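Local coordinates for NTP pyrophosphohydrolase MazG-like domain-containing protein (Vibrio sp. DAT722, PDB 2Q73) that probably hydrolyses nucleoside triphosphates to monophosphates and pyrophosphate with magnesium, as a house-cleaning enzyme of the MazG family, at residues F13-E18 against A70-V75; F25-E30 against Y64-L69; G32-S37 against E57-V62; G41-P46 against G53-E58. All coordinates share one frame; numbering follows the deposited sequence.

Interaction 1: F13-E18 against A70-V75; sequences FDYAPE and ANIHGV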
# COMPACT_ATOMS: atom_id res chain seq x y z
N PHE C 13 -18.04 -13.43 12.43
CA PHE C 13 -16.79 -13.76 13.10
C PHE C 13 -16.03 -12.52 13.63
O PHE C 13 -15.37 -12.58 14.67
CB PHE C 13 -15.90 -14.48 12.07
CG PHE C 13 -14.52 -14.82 12.58
CD1 PHE C 13 -14.36 -15.78 13.59
CD2 PHE C 13 -13.39 -14.21 12.05
CE1 PHE C 13 -13.10 -16.11 14.06
CE2 PHE C 13 -12.12 -14.54 12.52
CZ PHE C 13 -11.98 -15.49 13.54
N ASP C 14 -16.15 -11.41 12.93
CA ASP C 14 -15.23 -10.30 13.12
C ASP C 14 -15.89 -9.01 12.67
O ASP C 14 -15.75 -8.59 11.52
CB ASP C 14 -13.94 -10.59 12.33
CG ASP C 14 -12.86 -9.50 12.50
OD1 ASP C 14 -13.05 -8.54 13.28
OD2 ASP C 14 -11.81 -9.63 11.83
N TYR C 15 -16.60 -8.37 13.58
CA TYR C 15 -17.28 -7.12 13.27
C TYR C 15 -17.16 -6.16 14.46
O TYR C 15 -17.87 -6.30 15.45
CB TYR C 15 -18.75 -7.38 12.91
CG TYR C 15 -19.50 -6.13 12.55
CD1 TYR C 15 -19.17 -5.40 11.42
CD2 TYR C 15 -20.56 -5.68 13.35
CE1 TYR C 15 -19.85 -4.24 11.09
CE2 TYR C 15 -21.25 -4.51 13.02
CZ TYR C 15 -20.88 -3.80 11.89
OH TYR C 15 -21.53 -2.64 11.53
N ALA C 16 -16.25 -5.20 14.34
CA ALA C 16 -16.00 -4.23 15.41
C ALA C 16 -16.12 -2.84 14.76
O ALA C 16 -15.11 -2.27 14.34
CB ALA C 16 -14.62 -4.47 16.00
N PRO C 17 -17.35 -2.33 14.62
CA PRO C 17 -17.57 -1.07 13.88
C PRO C 17 -16.84 0.16 14.46
O PRO C 17 -16.54 1.11 13.74
CB PRO C 17 -19.09 -0.88 13.96
CG PRO C 17 -19.55 -1.74 15.10
CD PRO C 17 -18.61 -2.90 15.13
N GLU C 18 -16.52 0.12 15.75
CA GLU C 18 -15.75 1.21 16.39
C GLU C 18 -14.24 1.09 16.20
O GLU C 18 -13.47 1.87 16.76
CB GLU C 18 -16.03 1.21 17.89
CG GLU C 18 -17.51 1.40 18.28
CD GLU C 18 -17.67 1.52 19.78
OE1 GLU C 18 -16.77 2.10 20.45
OE2 GLU C 18 -18.68 1.04 20.31
N ALA C 70 -15.87 -3.71 4.10
CA ALA C 70 -17.18 -3.50 3.51
C ALA C 70 -18.25 -3.54 4.61
O ALA C 70 -19.18 -2.70 4.64
CB ALA C 70 -17.47 -4.52 2.41
N ASN C 71 -18.13 -4.51 5.52
CA ASN C 71 -19.07 -4.62 6.63
C ASN C 71 -19.06 -3.36 7.50
O ASN C 71 -20.13 -2.82 7.83
CB ASN C 71 -18.75 -5.86 7.48
CG ASN C 71 -19.02 -7.15 6.75
OD1 ASN C 71 -19.97 -7.25 5.97
ND2 ASN C 71 -18.19 -8.16 7.01
N ILE C 72 -17.86 -2.92 7.88
CA ILE C 72 -17.61 -1.71 8.68
C ILE C 72 -18.25 -0.46 8.06
O ILE C 72 -18.83 0.38 8.77
CB ILE C 72 -16.04 -1.51 8.91
CG1 ILE C 72 -15.48 -2.61 9.82
CG2 ILE C 72 -15.66 -0.16 9.50
CD1 ILE C 72 -16.31 -2.88 11.05
N HIS C 73 -18.17 -0.36 6.73
CA HIS C 73 -18.55 0.86 6.01
C HIS C 73 -19.92 0.78 5.36
O HIS C 73 -20.25 1.63 4.53
CB HIS C 73 -17.47 1.25 5.00
CG HIS C 73 -16.20 1.71 5.64
ND1 HIS C 73 -16.04 2.99 6.12
CD2 HIS C 73 -15.05 1.06 5.94
CE1 HIS C 73 -14.84 3.12 6.65
NE2 HIS C 73 -14.22 1.96 6.55
N GLY C 74 -20.69 -0.23 5.73
CA GLY C 74 -22.07 -0.39 5.25
C GLY C 74 -22.17 -0.68 3.77
O GLY C 74 -23.16 -0.31 3.12
N VAL C 75 -21.16 -1.36 3.24
CA VAL C 75 -21.12 -1.69 1.82
C VAL C 75 -21.58 -3.13 1.54
O VAL C 75 -21.17 -4.07 2.21
CB VAL C 75 -19.71 -1.49 1.22
CG1 VAL C 75 -19.72 -1.85 -0.27
CG2 VAL C 75 -19.24 -0.04 1.45
O HOH W 1 -16.54 -7.41 9.33
O HOH W 2 -20.79 -0.28 10.46
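The ring of Y15 lies across the last turn of helix 55-72, overlapping the backbone of N71 and the tip of I72. With CG anti to the backbone N (chi1 -179°), the ring swings out of the loop until its edge meets a carbonyl, Y15 CE1 lying 3.6 Å from N71 O. The same carbon is 3.8 Å from I72 CD1, which arrives obliquely. That methyl also fits against the loop backbone, 3.6 Å from P17 CA, so the flexible CG1-CD1 arm sets its tip between Y15 and P17. P17 CD rests on one face of the Y15 ring, near its rim. Here the helix ends in a Schellman motif: V75 N bonds to A70 O at 2.8 Å, a weak bond joins G74 N to N71 O, and G74 takes the positive phi (67°) that glycine tolerates best. No direct hydrogen bond crosses the contact, and two waters take that role. One donates to D14 O (2.6 Å) and accepts from N71 ND2 (2.9 Å), while N71 OD1 is held by Q7 of helix 3-13. The other water joins Y15 OH at 2.7 Å and donates to I72 O, also at 2.7 Å, suiting a tyrosine with its greasy ring and polar tip. K11 adds a cation-pi contact to the Y15 ring, and D14 bonds through its carboxylate to Y23 and Y64.

Interaction 2: F25-E30 against Y64-L69; sequences FKLIEE and YYVCAL. With MG (magnesium ion), chain G.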
# COMPACT_ATOMS: atom_id res chain seq x y z
N PHE C 25 -5.49 -0.41 8.70
CA PHE C 25 -4.10 -0.83 8.95
C PHE C 25 -3.85 -2.27 8.52
O PHE C 25 -2.84 -2.57 7.86
CB PHE C 25 -3.76 -0.72 10.43
CG PHE C 25 -3.64 0.69 10.93
CD1 PHE C 25 -2.86 1.63 10.25
CD2 PHE C 25 -4.24 1.06 12.15
CE1 PHE C 25 -2.73 2.94 10.75
CE2 PHE C 25 -4.11 2.34 12.64
CZ PHE C 25 -3.36 3.29 11.93
N LYS C 26 -4.75 -3.18 8.88
CA LYS C 26 -4.58 -4.58 8.50
C LYS C 26 -4.61 -4.79 7.00
O LYS C 26 -3.83 -5.60 6.48
CB LYS C 26 -5.61 -5.49 9.19
CG LYS C 26 -5.41 -5.73 10.70
CD LYS C 26 -4.05 -6.30 11.10
CE LYS C 26 -3.76 -7.65 10.45
NZ LYS C 26 -2.41 -8.19 10.83
N LEU C 27 -5.51 -4.08 6.30
CA LEU C 27 -5.56 -4.17 4.83
C LEU C 27 -4.18 -3.84 4.24
O LEU C 27 -3.67 -4.58 3.39
CB LEU C 27 -6.63 -3.24 4.21
CG LEU C 27 -6.61 -3.15 2.67
CD1 LEU C 27 -7.05 -4.49 2.07
CD2 LEU C 27 -7.50 -2.02 2.18
N ILE C 28 -3.61 -2.72 4.67
CA ILE C 28 -2.31 -2.25 4.15
C ILE C 28 -1.19 -3.25 4.54
O ILE C 28 -0.31 -3.53 3.72
CB ILE C 28 -1.99 -0.83 4.62
CG1 ILE C 28 -3.18 0.13 4.32
CG2 ILE C 28 -0.60 -0.33 4.05
CD1 ILE C 28 -3.58 0.21 2.83
N GLU C 29 -1.26 -3.82 5.76
CA GLU C 29 -0.28 -4.84 6.17
C GLU C 29 -0.35 -6.03 5.23
O GLU C 29 0.69 -6.56 4.82
CB GLU C 29 -0.54 -5.30 7.61
CG GLU C 29 -0.17 -4.28 8.62
CD GLU C 29 -0.76 -4.59 9.98
OE1 GLU C 29 -0.57 -5.74 10.44
OE2 GLU C 29 -1.42 -3.69 10.56
N GLU C 30 -1.56 -6.44 4.87
CA GLU C 30 -1.70 -7.61 3.97
C GLU C 30 -1.25 -7.32 2.55
O GLU C 30 -0.69 -8.19 1.88
CB GLU C 30 -3.12 -8.19 3.97
CG GLU C 30 -3.62 -8.63 5.36
CD GLU C 30 -2.75 -9.66 6.07
OE1 GLU C 30 -1.96 -10.40 5.45
OE2 GLU C 30 -2.88 -9.76 7.31
N TYR C 64 -10.03 -10.82 2.68
CA TYR C 64 -10.65 -10.86 4.00
C TYR C 64 -10.86 -9.43 4.51
O TYR C 64 -11.95 -9.09 4.95
CB TYR C 64 -9.78 -11.64 4.99
CG TYR C 64 -10.36 -11.66 6.40
CD1 TYR C 64 -11.16 -12.71 6.83
CD2 TYR C 64 -10.10 -10.62 7.31
CE1 TYR C 64 -11.70 -12.74 8.12
CE2 TYR C 64 -10.62 -10.64 8.59
CZ TYR C 64 -11.42 -11.70 8.99
OH TYR C 64 -11.97 -11.73 10.26
N TYR C 65 -9.82 -8.60 4.42
CA TYR C 65 -9.95 -7.22 4.90
C TYR C 65 -10.81 -6.32 4.02
O TYR C 65 -11.47 -5.42 4.54
CB TYR C 65 -8.59 -6.62 5.28
CG TYR C 65 -8.14 -7.23 6.56
CD1 TYR C 65 -7.17 -8.25 6.58
CD2 TYR C 65 -8.78 -6.89 7.77
CE1 TYR C 65 -6.80 -8.86 7.80
CE2 TYR C 65 -8.45 -7.49 8.96
CZ TYR C 65 -7.46 -8.47 8.97
OH TYR C 65 -7.13 -9.02 10.16
N VAL C 66 -10.84 -6.59 2.71
CA VAL C 66 -11.79 -5.92 1.81
C VAL C 66 -13.24 -6.23 2.27
O VAL C 66 -14.05 -5.32 2.41
CB VAL C 66 -11.54 -6.28 0.32
CG1 VAL C 66 -12.73 -5.88 -0.55
CG2 VAL C 66 -10.27 -5.58 -0.20
N CYS C 67 -13.54 -7.51 2.53
CA CYS C 67 -14.88 -7.86 3.06
C CYS C 67 -15.15 -7.26 4.45
O CYS C 67 -16.26 -6.78 4.72
CB CYS C 67 -15.06 -9.37 3.11
SG CYS C 67 -15.13 -10.13 1.47
N ALA C 68 -14.14 -7.31 5.32
CA ALA C 68 -14.31 -6.80 6.69
C ALA C 68 -14.57 -5.29 6.65
O ALA C 68 -15.47 -4.80 7.33
CB ALA C 68 -13.10 -7.11 7.53
N LEU C 69 -13.82 -4.58 5.81
CA LEU C 69 -14.05 -3.14 5.62
C LEU C 69 -15.41 -2.85 5.01
O LEU C 69 -16.06 -1.86 5.36
CB LEU C 69 -12.96 -2.54 4.73
CG LEU C 69 -11.62 -2.27 5.44
CD1 LEU C 69 -10.48 -2.17 4.43
CD2 LEU C 69 -11.76 -0.97 6.26
MG MG G . -0.86 -12.38 5.63
O HOH W 3 0.78 -14.07 6.02
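E30 OE1 is gripped by one metal bond, 2.3 Å to the magnesium ion, which E33, E58, D61 and a water also hold. A bend at chi2 lets the E30 chain reach it. E30 CG approaches Y65 CD1 obliquely, at 3.8 Å, and the E30 carboxylate is nearly parallel to the ring (3°). K26 NZ makes one hydrogen-bonded salt bridge, 3.1 Å to E29 OE1, which it meets from above the carboxylate plane, 44° out of it; its pairing with E30 OE2 is long, at 3.9 Å, and would help to balance the negative charge gathered at the metal. Bends at chi2 and chi3 fold the lysine back over its own helix. K26 CB stands 3.5 Å from the centroid of the Y65 ring, a CH-pi contact over the face, while Y64 CD2 lies over the centre of the opposite face. A tyrosine suits this place because its flat ring can be sandwiched while its hydroxyl stays at the polar rim, near K26 CE. The axes of segments 25-30 and 64-69 approach to 9.3 Å and cross at -163°, antiparallel, as neighbours in the all-alpha bundle of MazG proteins. On the buried side L27 CD2 packs 3.7 Å from L69 CD1, and L27 CD1 reaches V66 CG2 at 4.1 Å. L34 and L59 of the second subunit pack onto this leucine layer.

Interaction 3: G32-S37 against E57-V62; sequences GELSES and EELYDV. With MG (magnesium ion), chain G.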
# COMPACT_ATOMS: atom_id res chain seq x y z
N GLY C 32 1.17 -5.34 1.84
CA GLY C 32 2.65 -5.43 1.89
C GLY C 32 3.14 -6.87 1.88
O GLY C 32 4.11 -7.19 1.22
N GLU C 33 2.45 -7.74 2.60
CA GLU C 33 2.78 -9.17 2.58
C GLU C 33 2.51 -9.76 1.20
O GLU C 33 3.27 -10.62 0.73
CB GLU C 33 2.01 -9.91 3.68
CG GLU C 33 2.51 -9.48 5.07
CD GLU C 33 1.94 -10.29 6.24
OE1 GLU C 33 1.07 -11.18 6.02
OE2 GLU C 33 2.38 -10.04 7.40
N LEU C 34 1.43 -9.32 0.54
CA LEU C 34 1.20 -9.71 -0.84
C LEU C 34 2.38 -9.33 -1.77
O LEU C 34 2.82 -10.15 -2.59
CB LEU C 34 -0.11 -9.08 -1.39
CG LEU C 34 -0.46 -9.38 -2.86
CD1 LEU C 34 -0.65 -10.91 -3.10
CD2 LEU C 34 -1.71 -8.64 -3.24
N SER C 35 2.85 -8.10 -1.63
CA SER C 35 4.00 -7.64 -2.40
C SER C 35 5.19 -8.57 -2.27
O SER C 35 5.78 -8.97 -3.27
CB SER C 35 4.37 -6.24 -1.92
OG SER C 35 5.26 -5.70 -2.85
N GLU C 36 5.49 -8.97 -1.03
CA GLU C 36 6.58 -9.91 -0.75
C GLU C 36 6.35 -11.28 -1.41
O GLU C 36 7.28 -11.82 -2.02
CB GLU C 36 6.74 -10.08 0.77
CG GLU C 36 7.98 -10.90 1.18
CD GLU C 36 8.05 -11.16 2.67
OE1 GLU C 36 7.10 -10.78 3.41
OE2 GLU C 36 9.05 -11.77 3.10
N SER C 37 5.15 -11.84 -1.26
CA SER C 37 4.83 -13.15 -1.87
C SER C 37 4.97 -13.12 -3.39
O SER C 37 5.46 -14.09 -3.99
CB SER C 37 3.43 -13.65 -1.46
OG SER C 37 2.40 -12.88 -2.10
N GLU C 57 -2.29 -17.27 0.00
CA GLU C 57 -2.61 -16.80 1.36
C GLU C 57 -2.75 -15.30 1.41
O GLU C 57 -3.71 -14.78 1.99
CB GLU C 57 -1.57 -17.28 2.37
CG GLU C 57 -1.51 -16.44 3.64
CD GLU C 57 -0.91 -17.17 4.80
OE1 GLU C 57 0.26 -16.88 5.15
OE2 GLU C 57 -1.60 -18.04 5.38
N GLU C 58 -1.81 -14.58 0.80
CA GLU C 58 -1.82 -13.13 0.90
C GLU C 58 -2.99 -12.52 0.14
O GLU C 58 -3.59 -11.56 0.63
CB GLU C 58 -0.48 -12.50 0.46
CG GLU C 58 0.76 -13.14 1.13
CD GLU C 58 0.67 -13.31 2.65
OE1 GLU C 58 -0.16 -12.66 3.31
OE2 GLU C 58 1.47 -14.12 3.20
N LEU C 59 -3.34 -13.09 -1.02
CA LEU C 59 -4.53 -12.65 -1.78
C LEU C 59 -5.81 -12.87 -0.98
O LEU C 59 -6.66 -11.97 -0.89
CB LEU C 59 -4.62 -13.35 -3.15
CG LEU C 59 -3.64 -12.90 -4.26
CD1 LEU C 59 -3.77 -13.78 -5.47
CD2 LEU C 59 -3.81 -11.41 -4.64
N TYR C 60 -5.94 -14.05 -0.37
CA TYR C 60 -7.07 -14.30 0.52
C TYR C 60 -7.08 -13.30 1.69
O TYR C 60 -8.13 -12.77 2.06
CB TYR C 60 -7.07 -15.74 1.06
CG TYR C 60 -8.29 -15.96 1.93
CD1 TYR C 60 -9.51 -16.30 1.36
CD2 TYR C 60 -8.25 -15.71 3.31
CE1 TYR C 60 -10.66 -16.46 2.17
CE2 TYR C 60 -9.38 -15.85 4.11
CZ TYR C 60 -10.57 -16.22 3.53
OH TYR C 60 -11.70 -16.37 4.33
N ASP C 61 -5.92 -13.04 2.28
CA ASP C 61 -5.87 -12.13 3.42
C ASP C 61 -6.29 -10.70 3.04
O ASP C 61 -6.94 -10.03 3.83
CB ASP C 61 -4.49 -12.12 4.07
CG ASP C 61 -4.14 -13.44 4.76
OD1 ASP C 61 -5.00 -14.33 4.92
OD2 ASP C 61 -2.96 -13.57 5.15
N VAL C 62 -5.90 -10.22 1.84
CA VAL C 62 -6.36 -8.93 1.34
C VAL C 62 -7.90 -8.96 1.16
O VAL C 62 -8.62 -8.03 1.62
CB VAL C 62 -5.63 -8.52 0.03
CG1 VAL C 62 -6.29 -7.30 -0.59
CG2 VAL C 62 -4.13 -8.23 0.33
MG MG G . -0.86 -12.38 5.63
O HOH W 3 0.78 -14.07 6.02
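The carboxylates of E33 and E58 stand almost perpendicular, their planes 88° apart, and each turns one oxygen to the same magnesium ion. E33 reaches it with a chain extended beyond CG, and E33 OE1 binds the metal at 2.3 Å. E58 comes from the facing helix with a bend at chi2 (-48°) that lifts its group over E33 CB, and E58 OE1 binds the magnesium at 2.4 Å. The two oxygens, E33 OE1 and E58 OE1, are only 3.3 Å apart, which the shared cation probably makes tolerable. D61, one turn on from E58, is the shorter arm, and D61 OD2 binds the magnesium at 2.5 Å. Water 3 is also a ligand and donates a hydrogen bond to E58 OE2 at 2.9 Å, which helps to fix the rotation of that carboxylate. With E30 these residues fit the EExxE and ExxD signature of the MazG-like pyrophosphohydrolases, in which acidic side chains on two antiparallel helices hold magnesium, probably for the triphosphate of the substrate. Beneath the acids, E58 CB sits on L34 CA, and L34, its CG anti to the backbone N, crosses L59 obliquely with CD1 3.6 Å from L59 CD2. S37 is small enough to let E58 CG pass, and its hydroxyl turns back to donate to L34 O at 2.8 Å. The axes of 32-37 and 57-62, parts of helices 20-39 and 55-72, approach to 8.7 Å; L27 and L69 of the second subunit extend the leucine layer, and its K84 forms a salt bridge with D61 OD1.

Interaction 4: G41-P46 against G53-E58; sequences GKSGQP and GSVAEE. With MG (magnesium ion), chain G.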
# COMPACT_ATOMS: atom_id res chain seq x y z
N GLY C 41 7.84 -14.94 -5.89
CA GLY C 41 7.27 -15.90 -6.85
C GLY C 41 6.56 -17.09 -6.24
O GLY C 41 6.60 -18.20 -6.81
N LYS C 42 5.88 -16.88 -5.10
CA LYS C 42 5.25 -18.00 -4.36
C LYS C 42 3.84 -18.28 -4.90
O LYS C 42 2.86 -18.26 -4.15
CB LYS C 42 5.26 -17.71 -2.84
CG LYS C 42 6.69 -17.77 -2.29
CD LYS C 42 6.85 -17.41 -0.82
CE LYS C 42 8.14 -18.08 -0.31
NZ LYS C 42 8.43 -17.85 1.14
N SER C 43 3.78 -18.58 -6.20
CA SER C 43 2.54 -18.67 -6.97
C SER C 43 1.98 -20.08 -6.93
O SER C 43 2.57 -20.96 -6.31
CB SER C 43 2.79 -18.23 -8.41
OG SER C 43 3.34 -16.91 -8.44
N GLY C 44 0.87 -20.28 -7.64
CA GLY C 44 0.20 -21.58 -7.68
C GLY C 44 -0.78 -21.78 -6.54
O GLY C 44 -0.99 -20.87 -5.73
N GLN C 45 -1.39 -22.96 -6.47
CA GLN C 45 -2.32 -23.29 -5.39
C GLN C 45 -1.61 -24.20 -4.38
O GLN C 45 -1.32 -25.34 -4.69
CB GLN C 45 -3.58 -23.97 -5.95
CG GLN C 45 -4.67 -24.25 -4.91
CD GLN C 45 -5.03 -23.05 -4.05
OE1 GLN C 45 -5.29 -21.95 -4.56
NE2 GLN C 45 -5.07 -23.26 -2.74
N PRO C 46 -1.29 -23.67 -3.18
CA PRO C 46 -0.55 -24.44 -2.17
C PRO C 46 -1.38 -25.50 -1.44
O PRO C 46 -2.59 -25.34 -1.29
CB PRO C 46 -0.12 -23.36 -1.17
CG PRO C 46 -1.18 -22.33 -1.27
CD PRO C 46 -1.51 -22.28 -2.73
N GLY C 53 2.82 -17.63 3.73
CA GLY C 53 3.62 -16.76 2.87
C GLY C 53 3.36 -16.90 1.37
O GLY C 53 3.99 -16.20 0.57
N SER C 54 2.47 -17.81 0.99
CA SER C 54 2.12 -17.98 -0.42
C SER C 54 1.33 -16.79 -0.99
O SER C 54 0.65 -16.05 -0.26
CB SER C 54 1.32 -19.26 -0.64
OG SER C 54 0.02 -19.13 -0.09
N VAL C 55 1.40 -16.62 -2.30
CA VAL C 55 0.59 -15.61 -2.97
C VAL C 55 -0.90 -15.88 -2.67
O VAL C 55 -1.65 -14.94 -2.38
CB VAL C 55 0.88 -15.58 -4.50
CG1 VAL C 55 -0.15 -14.70 -5.23
CG2 VAL C 55 2.30 -15.01 -4.77
N ALA C 56 -1.29 -17.14 -2.70
CA ALA C 56 -2.68 -17.55 -2.38
C ALA C 56 -3.12 -17.04 -1.01
O ALA C 56 -4.21 -16.44 -0.88
CB ALA C 56 -2.82 -19.08 -2.46
N GLU C 57 -2.29 -17.27 0.00
CA GLU C 57 -2.61 -16.80 1.36
C GLU C 57 -2.75 -15.30 1.41
O GLU C 57 -3.71 -14.78 1.99
CB GLU C 57 -1.57 -17.28 2.37
CG GLU C 57 -1.51 -16.44 3.64
CD GLU C 57 -0.91 -17.17 4.80
OE1 GLU C 57 0.26 -16.88 5.15
OE2 GLU C 57 -1.60 -18.04 5.38
N GLU C 58 -1.81 -14.58 0.80
CA GLU C 58 -1.82 -13.13 0.90
C GLU C 58 -2.99 -12.52 0.14
O GLU C 58 -3.59 -11.56 0.63
CB GLU C 58 -0.48 -12.50 0.46
CG GLU C 58 0.76 -13.14 1.13
CD GLU C 58 0.67 -13.31 2.65
OE1 GLU C 58 -0.16 -12.66 3.31
OE2 GLU C 58 1.47 -14.12 3.20
MG MG G . -0.86 -12.38 5.63
O HOH W 4 0.31 -19.15 -3.96
O HOH W 3 0.78 -14.07 6.02
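K42 leaves the loop with CB lying 3.9 Å from G53 O, and its CG is anti to the carbonyl carbon. The chain then runs extended, so that CD comes to 3.4 Å from the same G53 O, while CE and NZ run on past the glycine. A lysine suits this exposed edge: its methylenes lie along the glycine backbone and its charge can reach solvent. Its backbone does more. K42 is the centre of an inverse gamma turn, and its carbonyl accepts a nearly straight bond from V55 N (2.9 Å, 166°), the donor lying above the carbonyl plane. Water 4 donates to K42 O and G44 O and accepts from A56 N at 2.9 Å, satisfying a second amide of the helix start. P46 closes the far end, its CD pressed tightly, at 3.5 Å, on A56 CB, where a small methyl fits. S54, whose hydroxyl also bonds to L51 O, takes the N-H of E57 on OG at 3.0 Å, and E57 OE1 separately accepts from G53 N. K42 O, water 4 and S54 OG meet the amides of V55, A56 and E57 in turn, with S54 as a classic serine N-cap of helix 55-72.

How the interactions relate
Interactions 2 and 3 form the buried core, joining helices 20-39 and 55-72 at successive levels, with leucines on one side and acids on the other; E30 of the first and E33, E58 and D61 of the second share the magnesium ion. Interaction 4 continues from interaction 3 through E57 and E58 and is partly buried; it adds one backbone bond and a bridging water to modest packing where helix 55-72 begins. Interaction 1, at the surface, lies at the other end of that helix, about 27 Å from interaction 4 between centres, and combines I72 packing with two water bridges, without a direct hydrogen bond. It touches interaction 2 through D14 and Y64. All four contacts meet the second subunit.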